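Local coordinates for SnoaL-like domain-containing protein (Burkholderia thailandensis E264, PDB 3H3H) that is of unknown function but adopts a SnoaL-like fold of the NTF2 clan and, with an unidentified ligand bound, probably takes a small molecule into its pocket, at residues B[24-29]-B[63-68]; B[103-108]-B[114-119]. All coordinates share one frame; numbering follows the deposited sequence.

Contact 1 (B[24-29]-B[63-68])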
loop_
_atom_site.group_PDB
_atom_site.type_symbol
_atom_site.label_atom_id
_atom_site.label_comp_id
_atom_site.label_asym_id
_atom_site.label_seq_id
_atom_site.Cartn_x
_atom_site.Cartn_y
_atom_site.Cartn_z
ATOM N N HIS B 24 18.097 -2.199 -14.527
ATOM C CA HIS B 24 18.921 -3.109 -13.709
ATOM C C HIS B 24 20.138 -2.397 -13.084
ATOM O O HIS B 24 21.298 -2.912 -13.090
ATOM C CB HIS B 24 19.373 -4.294 -14.535
ATOM C CG HIS B 24 18.283 -4.974 -15.290
ATOM N ND1 HIS B 24 18.466 -5.415 -16.580
ATOM C CD2 HIS B 24 16.997 -5.269 -14.970
ATOM C CE1 HIS B 24 17.341 -5.951 -17.023
ATOM N NE2 HIS B 24 16.449 -5.906 -16.054
ATOM N N ASP B 25 19.864 -1.179 -12.600
ATOM C CA ASP B 25 20.862 -0.248 -12.148
ATOM C C ASP B 25 20.650 -0.128 -10.648
ATOM O O ASP B 25 19.867 0.667 -10.168
ATOM C CB ASP B 25 20.676 1.095 -12.829
ATOM C CG ASP B 25 21.767 2.081 -12.536
ATOM O OD1 ASP B 25 22.436 1.953 -11.498
ATOM O OD2 ASP B 25 21.860 3.043 -13.309
ATOM N N LEU B 26 21.341 -0.969 -9.912
ATOM C CA LEU B 26 21.146 -1.021 -8.496
ATOM C C LEU B 26 21.524 0.302 -7.807
ATOM O O LEU B 26 20.896 0.726 -6.846
ATOM C CB LEU B 26 21.812 -2.236 -7.878
ATOM C CG LEU B 26 21.532 -2.437 -6.396
ATOM C CD1 LEU B 26 20.008 -2.527 -6.081
ATOM C CD2 LEU B 26 22.196 -3.725 -5.929
ATOM N N ASP B 27 22.603 0.944 -8.257
ATOM C CA ASP B 27 22.902 2.248 -7.676
ATOM C C ASP B 27 21.718 3.195 -7.857
ATOM O O ASP B 27 21.385 3.918 -6.935
ATOM C CB ASP B 27 24.148 2.831 -8.334
ATOM C CG ASP B 27 24.567 4.136 -7.732
ATOM O OD1 ASP B 27 25.074 4.068 -6.578
ATOM O OD2 ASP B 27 24.412 5.186 -8.392
ATOM N N ALA B 28 21.097 3.196 -9.031
ATOM C CA ALA B 28 19.975 4.097 -9.249
ATOM C C ALA B 28 18.795 3.738 -8.348
ATOM O O ALA B 28 18.117 4.603 -7.776
ATOM C CB ALA B 28 19.546 4.060 -10.735
ATOM N N ILE B 29 18.518 2.463 -8.268
ATOM C CA ILE B 29 17.424 1.987 -7.400
ATOM C C ILE B 29 17.634 2.476 -5.966
ATOM O O ILE B 29 16.730 3.113 -5.390
ATOM C CB ILE B 29 17.334 0.462 -7.407
ATOM C CG1 ILE B 29 16.921 -0.060 -8.803
ATOM C CG2 ILE B 29 16.341 -0.040 -6.344
ATOM C CD1 ILE B 29 17.313 -1.538 -8.959
ATOM N N ALA B 63 21.920 -6.556 -1.083
ATOM C CA ALA B 63 22.523 -7.860 -1.409
ATOM C C ALA B 63 21.509 -8.733 -2.129
ATOM O O ALA B 63 21.836 -9.409 -3.085
ATOM C CB ALA B 63 23.060 -8.541 -0.143
ATOM N N TYR B 64 20.280 -8.697 -1.648
ATOM C CA TYR B 64 19.214 -9.467 -2.264
ATOM C C TYR B 64 18.846 -8.912 -3.613
ATOM O O TYR B 64 18.679 -9.648 -4.589
ATOM C CB TYR B 64 17.995 -9.521 -1.360
ATOM C CG TYR B 64 18.193 -10.563 -0.259
ATOM C CD1 TYR B 64 18.012 -11.908 -0.508
ATOM C CD2 TYR B 64 18.630 -10.177 1.023
ATOM C CE1 TYR B 64 18.242 -12.852 0.499
ATOM C CE2 TYR B 64 18.836 -11.101 2.020
ATOM C CZ TYR B 64 18.646 -12.420 1.768
ATOM O OH TYR B 64 18.872 -13.300 2.802
ATOM N N TRP B 65 18.699 -7.602 -3.685
ATOM C CA TRP B 65 18.367 -7.020 -4.977
ATOM C C TRP B 65 19.452 -7.242 -6.031
ATOM O O TRP B 65 19.127 -7.440 -7.231
ATOM C CB TRP B 65 18.040 -5.540 -4.812
ATOM C CG TRP B 65 16.813 -5.309 -3.968
ATOM C CD1 TRP B 65 15.977 -6.271 -3.483
ATOM C CD2 TRP B 65 16.329 -4.055 -3.503
ATOM N NE1 TRP B 65 14.987 -5.697 -2.755
ATOM C CE2 TRP B 65 15.157 -4.326 -2.775
ATOM C CE3 TRP B 65 16.751 -2.720 -3.668
ATOM C CZ2 TRP B 65 14.437 -3.343 -2.156
ATOM C CZ3 TRP B 65 16.031 -1.722 -3.078
ATOM C CH2 TRP B 65 14.871 -2.042 -2.325
ATOM N N ARG B 66 20.719 -7.149 -5.612
ATOM C CA ARG B 66 21.848 -7.399 -6.459
ATOM C C ARG B 66 21.732 -8.802 -7.028
ATOM O O ARG B 66 21.902 -8.990 -8.243
ATOM C CB ARG B 66 23.168 -7.175 -5.713
ATOM C CG ARG B 66 24.454 -7.327 -6.540
ATOM C CD ARG B 66 25.717 -6.984 -5.719
ATOM N NE ARG B 66 25.606 -5.644 -5.188
ATOM C CZ ARG B 66 25.356 -5.322 -3.921
ATOM N NH1 ARG B 66 25.267 -6.237 -2.962
ATOM N NH2 ARG B 66 25.189 -4.058 -3.618
ATOM N N GLU B 67 21.416 -9.774 -6.170
ATOM C CA GLU B 67 21.286 -11.130 -6.644
ATOM C C GLU B 67 20.054 -11.343 -7.510
ATOM O O GLU B 67 20.127 -12.094 -8.502
ATOM C CB GLU B 67 21.312 -12.099 -5.479
ATOM C CG GLU B 67 21.370 -13.563 -5.874
ATOM C CD GLU B 67 22.602 -13.974 -6.698
ATOM O OE1 GLU B 67 23.621 -13.241 -6.753
ATOM O OE2 GLU B 67 22.558 -15.050 -7.299
ATOM N N ALA B 68 18.951 -10.645 -7.186
ATOM C CA ALA B 68 17.759 -10.674 -8.045
ATOM C C ALA B 68 18.104 -10.259 -9.447
ATOM O O ALA B 68 17.669 -10.916 -10.401
ATOM C CB ALA B 68 16.688 -9.758 -7.551
#
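Leu-26 pushes its forked end against helix 58-71, one methyl for each of two successive residues there. Its CD1 lies 3.8 Å from Trp-65 CB, at the edge of the indole and near the ring plane, while CD2 rests 3.6 Å from Arg-66 CB. The leucine crosses both partners at about a right angle. CG is turned opposite its backbone N (chi1 -174°), which carries the two methyls to the facing helix, where the backbones are closest between Leu-26 and Arg-66. The arginine chain bends at chi3 (-57°), which folds it back over the same methyl: NH2 comes to 3.8 Å from Leu-26 CD2, so that the aliphatic and guanidinium parts of the exposed Arg-66 both touch the methyl. Deeper in, the buried Ile-29 offers its CG2 methyl obliquely to the six-membered part of the indole, 3.7 Å from Trp-65 CZ3. Edge-to-face contacts with Trp-21 and Tyr-33 further confine that ring. The short helix is held at its start by its own N-cap: Ala-28 N donates to Asp-25 OD1 over 3.1 Å, from well above the carboxylate plane. Just ahead, His-24 has positive phi and closes helix 7-22 in a Schellman motif, so the Schellman residue is followed directly by the N-cap. Trp-65 also approaches the unidentified ligand to about 3 Å. The apolar seam thus joins the short helix after helix 7-22 to helix 58-71 in the alpha+beta cone typical of the NTF2 clan, beside the probable ligand pocket.

Contact 2 (B[103-108]-B[114-119])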
loop_
_atom_site.group_PDB
_atom_site.type_symbol
_atom_site.label_atom_id
_atom_site.label_comp_id
_atom_site.label_asym_id
_atom_site.label_seq_id
_atom_site.Cartn_x
_atom_site.Cartn_y
_atom_site.Cartn_z
ATOM N N GLU B 103 3.454 -1.953 -4.211
ATOM C CA GLU B 103 4.503 -1.634 -3.293
ATOM C C GLU B 103 4.232 -0.276 -2.710
ATOM O O GLU B 103 4.037 0.688 -3.430
ATOM C CB GLU B 103 5.870 -1.714 -4.025
ATOM C CG GLU B 103 7.041 -2.002 -3.167
ATOM C CD GLU B 103 8.046 -2.910 -3.858
ATOM O OE1 GLU B 103 9.254 -2.702 -3.671
ATOM O OE2 GLU B 103 7.665 -3.768 -4.684
ATOM N N VAL B 104 4.266 -0.196 -1.384
ATOM C CA VAL B 104 3.996 1.029 -0.680
ATOM C C VAL B 104 5.331 1.559 -0.163
ATOM O O VAL B 104 6.106 0.812 0.497
ATOM C CB VAL B 104 3.078 0.786 0.490
ATOM C CG1 VAL B 104 2.851 2.092 1.219
ATOM C CG2 VAL B 104 1.692 0.216 -0.014
ATOM N N PHE B 105 5.565 2.855 -0.426
ATOM C CA PHE B 105 6.796 3.493 -0.038
ATOM C C PHE B 105 6.518 4.656 0.859
ATOM O O PHE B 105 5.802 5.603 0.486
ATOM C CB PHE B 105 7.507 4.029 -1.264
ATOM C CG PHE B 105 7.750 3.005 -2.345
ATOM C CD1 PHE B 105 6.794 2.725 -3.325
ATOM C CD2 PHE B 105 8.962 2.339 -2.430
ATOM C CE1 PHE B 105 7.037 1.794 -4.290
ATOM C CE2 PHE B 105 9.210 1.394 -3.429
ATOM C CZ PHE B 105 8.259 1.116 -4.357
ATOM N N HIS B 106 7.068 4.612 2.056
ATOM C CA HIS B 106 6.966 5.688 2.999
ATOM C C HIS B 106 8.214 6.521 2.939
ATOM O O HIS B 106 9.326 6.001 2.881
ATOM C CB HIS B 106 6.818 5.183 4.396
ATOM C CG HIS B 106 5.547 4.453 4.617
ATOM N ND1 HIS B 106 4.408 5.064 5.105
ATOM C CD2 HIS B 106 5.221 3.161 4.362
ATOM C CE1 HIS B 106 3.438 4.168 5.161
ATOM N NE2 HIS B 106 3.903 3.004 4.730
ATOM N N PHE B 107 8.016 7.835 2.945
ATOM C CA PHE B 107 9.152 8.751 2.764
ATOM C C PHE B 107 9.510 9.476 4.036
ATOM O O PHE B 107 8.634 9.757 4.846
ATOM C CB PHE B 107 8.865 9.787 1.697
ATOM C CG PHE B 107 8.784 9.192 0.348
ATOM C CD1 PHE B 107 7.603 8.544 -0.072
ATOM C CD2 PHE B 107 9.913 9.131 -0.440
ATOM C CE1 PHE B 107 7.578 7.921 -1.316
ATOM C CE2 PHE B 107 9.874 8.500 -1.671
ATOM C CZ PHE B 107 8.727 7.904 -2.077
ATOM N N GLY B 108 10.783 9.849 4.129
ATOM C CA GLY B 108 11.301 10.528 5.285
ATOM C C GLY B 108 11.495 11.983 4.980
ATOM O O GLY B 108 11.061 12.448 3.930
ATOM N N VAL B 114 12.009 5.456 3.531
ATOM C CA VAL B 114 12.463 4.953 4.825
ATOM C C VAL B 114 11.865 3.587 5.119
ATOM O O VAL B 114 12.368 2.865 5.976
ATOM C CB VAL B 114 12.144 5.949 5.945
ATOM C CG1 VAL B 114 12.931 7.229 5.732
ATOM C CG2 VAL B 114 10.631 6.211 6.143
ATOM N N LYS B 115 10.745 3.259 4.449
ATOM C CA LYS B 115 10.059 2.004 4.684
ATOM C C LYS B 115 9.292 1.621 3.404
ATOM O O LYS B 115 8.572 2.447 2.865
ATOM C CB LYS B 115 9.080 2.070 5.854
ATOM C CG LYS B 115 8.441 0.757 6.191
ATOM C CD LYS B 115 7.619 0.891 7.479
ATOM C CE LYS B 115 7.079 -0.431 7.988
ATOM N NZ LYS B 115 6.966 -0.464 9.484
ATOM N N ALA B 116 9.416 0.393 2.970
ATOM C CA ALA B 116 8.676 -0.087 1.797
ATOM C C ALA B 116 8.113 -1.434 2.120
ATOM O O ALA B 116 8.734 -2.193 2.848
ATOM C CB ALA B 116 9.537 -0.131 0.521
ATOM N N LEU B 117 6.889 -1.689 1.617
ATOM C CA LEU B 117 6.188 -2.969 1.868
ATOM C C LEU B 117 5.657 -3.443 0.520
ATOM O O LEU B 117 4.963 -2.718 -0.168
ATOM C CB LEU B 117 4.994 -2.767 2.781
ATOM C CG LEU B 117 5.200 -2.095 4.107
ATOM C CD1 LEU B 117 5.296 -0.555 3.925
ATOM C CD2 LEU B 117 3.994 -2.488 4.994
ATOM N N ALA B 118 5.987 -4.685 0.167
ATOM C CA ALA B 118 5.589 -5.284 -1.070
ATOM C C ALA B 118 4.318 -6.129 -0.843
ATOM O O ALA B 118 4.149 -6.768 0.214
ATOM C CB ALA B 118 6.707 -6.133 -1.604
ATOM N N HIS B 119 3.475 -6.189 -1.869
ATOM C CA HIS B 119 2.264 -6.968 -1.865
ATOM C C HIS B 119 2.138 -7.564 -3.232
ATOM O O HIS B 119 2.465 -6.910 -4.233
ATOM C CB HIS B 119 1.024 -6.110 -1.655
ATOM C CG HIS B 119 1.041 -5.273 -0.421
ATOM N ND1 HIS B 119 1.794 -4.119 -0.315
ATOM C CD2 HIS B 119 0.337 -5.387 0.734
ATOM C CE1 HIS B 119 1.641 -3.635 0.917
ATOM N NE2 HIS B 119 0.716 -4.353 1.550
HETATM O O HOH W 1 5.146 -5.154 -4.394
#
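Val-104 and Leu-117 form a hydrogen-bonded pair in an antiparallel beta hairpin, strands 100-107 and 113-121, whose turn end carries a classic beta bulge. Both backbone bonds of this pair are short: Val-104 N reaches Leu-117 O at 2.9 Å, and Leu-117 N returns to Val-104 O at 2.8 Å, within the carbonyl plane. The latter oxygen also receives a CA-H...O contact from Ala-116. His-106 N donates to Lys-115 O almost straight, with 175° at the hydrogen. At the bulge, His-106 O takes a good bond from Val-114 N (2.8 Å) and a weak one from Lys-115 N (3.5 Å), two donors sharing one acceptor.

The side chains divide between two faces. Phe-105 sets CD2 against the Ala-116 methyl on the face covered by helix 7-22, with Trp-17 and Phe-13 edge-to-face on its ring. The buried Glu-103 belongs to this face too; its OE2 is bonded to Tyr-93 OH and to a water that donates to it and accepts from His-119 N (3.2 Å), bridging the strands. On the other face, Val-104, His-106 and Leu-117 pack against the second subunit. His-106 ND1 is bonded to Asp-87, and His-119 uses ND1 for Leu-102 O and NE2 for Ser-88 of the second subunit. Held by Asp-87, the His-106 imidazole turns its edge to the leucine, CD2 standing 3.7 Å from Leu-117 CD1.

In the fold
From the N terminus the chain runs through helix 7-22 into the short helix 26-30. Contact 1 then closes a loop of 33 residues, containing strands 33-34, 37-40 and 54-56 and helix 42-48, when helix 58-71 returns alongside. Only after that do strands 78-84 and 88-94 lead to contact 2, a tight hairpin with five residues between 103-108 and 114-119. The two closures are therefore in series and neither nest nor cross. Their centres lie about 17 Å apart on opposite sides of the chain's centre. Contact 1 ties helix to helix, whereas contact 2 joins central strands of the sheet, whose face bearing Val-104 and Leu-117 meets the second subunit.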